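Local coordinates for FMN-binding domain-containing protein (Clostridium perfringens, PDB 3O6U) that is of unknown function but may bind FMN, at residues A[64-67]-A[68-71]. Numbering follows the deposited sequence.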
loop_
_atom_site.group_PDB
_atom_site.type_symbol
_atom_site.label_atom_id
_atom_site.label_comp_id
_atom_site.label_asym_id
_atom_site.label_seq_id
_atom_site.Cartn_x
_atom_site.Cartn_y
_atom_site.Cartn_z
ATOM N N ILE A 64 8.264 -15.013 1.808
ATOM C CA ILE A 64 8.289 -13.651 1.249
ATOM C C ILE A 64 7.952 -12.504 2.218
ATOM O O ILE A 64 6.961 -12.555 2.945
ATOM C CB ILE A 64 7.342 -13.548 -0.033
ATOM C CG1 ILE A 64 7.703 -12.307 -0.854
ATOM C CG2 ILE A 64 5.873 -13.489 0.352
ATOM C CD1 ILE A 64 6.727 -12.018 -1.992
ATOM N N GLY A 65 8.809 -11.482 2.190
ATOM C CA GLY A 65 8.668 -10.295 3.024
ATOM C C GLY A 65 8.408 -8.984 2.279
ATOM O O GLY A 65 8.456 -8.924 1.041
ATOM N N PRO A 66 8.220 -7.893 3.065
ATOM C CA PRO A 66 7.939 -6.542 2.537
ATOM C C PRO A 66 8.847 -6.050 1.427
ATOM O O PRO A 66 8.386 -5.457 0.449
ATOM C CB PRO A 66 8.050 -5.649 3.787
ATOM C CG PRO A 66 8.025 -6.602 4.956
ATOM C CD PRO A 66 8.648 -7.859 4.466
ATOM N N ALA A 67 10.124 -6.303 1.621
ATOM C CA ALA A 67 11.167 -5.949 0.674
ATOM C C ALA A 67 10.790 -6.477 -0.703
ATOM O O ALA A 67 11.052 -5.827 -1.708
ATOM C CB ALA A 67 12.491 -6.512 1.142
ATOM N N GLU A 68 10.176 -7.657 -0.728
ATOM C CA GLU A 68 9.673 -8.231 -1.964
ATOM C C GLU A 68 8.191 -7.877 -2.245
ATOM O O GLU A 68 7.882 -7.381 -3.333
ATOM C CB GLU A 68 9.785 -9.761 -1.940
ATOM C CG GLU A 68 11.042 -10.244 -1.246
ATOM C CD GLU A 68 11.371 -11.699 -1.523
ATOM O OE1 GLU A 68 10.691 -12.591 -0.966
ATOM O OE2 GLU A 68 12.316 -11.949 -2.309
ATOM N N TYR A 69 7.279 -8.099 -1.290
ATOM C CA TYR A 69 5.877 -7.871 -1.622
ATOM C C TYR A 69 5.435 -6.449 -1.855
ATOM O O TYR A 69 4.566 -6.232 -2.708
ATOM C CB TYR A 69 4.890 -8.603 -0.649
ATOM C CG TYR A 69 4.830 -8.163 0.801
ATOM C CD1 TYR A 69 4.372 -6.897 1.167
ATOM C CD2 TYR A 69 5.186 -9.044 1.820
ATOM C CE1 TYR A 69 4.291 -6.531 2.515
ATOM C CE2 TYR A 69 5.107 -8.684 3.139
ATOM C CZ TYR A 69 4.664 -7.438 3.483
ATOM O OH TYR A 69 4.650 -7.107 4.814
ATOM N N GLU A 70 6.058 -5.473 -1.189
ATOM C CA GLU A 70 5.599 -4.097 -1.361
ATOM C C GLU A 70 5.865 -3.573 -2.739
ATOM O O GLU A 70 5.005 -2.935 -3.331
ATOM C CB GLU A 70 6.175 -3.159 -0.280
ATOM C CG GLU A 70 5.687 -3.502 1.125
ATOM C CD GLU A 70 6.229 -2.560 2.168
ATOM O OE1 GLU A 70 7.233 -1.870 1.865
ATOM O OE2 GLU A 70 5.667 -2.513 3.283
ATOM N N PRO A 71 7.064 -3.835 -3.284
ATOM C CA PRO A 71 7.279 -3.319 -4.637
ATOM C C PRO A 71 6.416 -4.105 -5.629
ATOM O O PRO A 71 6.016 -3.566 -6.657
ATOM C CB PRO A 71 8.774 -3.508 -4.864
ATOM C CG PRO A 71 9.358 -3.679 -3.474
ATOM C CD PRO A 71 8.295 -4.395 -2.709
#
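Pro-66 CA sits almost squarely over the ring of Tyr-69, 3.5 Å from its centroid and 9° off the normal, the geometry of a CH-pi contact. The rest of the proline follows the same face toward the phenol end, with CG 3.8 Å from Tyr-69 CZ. A chi1 of 66° explains this placement: CG of the tyrosine stands between its own backbone N and carbonyl carbon, which brings one ring face against Pro-66.

Backbone bonds close the first turn. Gly-65, the N-cap residue, offers its O to two donors approaching from opposite faces of its carbonyl plane: Tyr-69 N at 2.7 Å, nearly straight at 165°, and Glu-68 N at 2.8 Å, more bent. One residue on, Glu-70 N reaches Pro-66 O at 2.8 Å. Pro-71 has no N-H to continue the series, and the helix kinks there.

On the Ile-64 side the contact is apolar: CD1 lies 4.1 Å from Tyr-69 CB, and the isoleucine side chain also touches CB of Glu-68.

Tyr-69 OH hydrogen-bonds Glu-39 OE1 of strand 32-41 and Glu-70 OE2 accepts from Glu-39 N, while Glu-70 OE1 forms a salt bridge with Arg-49, which lies in a loop. The chemistry thus implies a helix start whose backbone is tied at Gly-65, whose tyrosine ring lies face-on to Pro-66 with its hydroxyl bonded to Glu-39, and whose buried Glu-70 carboxylate is satisfied by Glu-39 N and Arg-49.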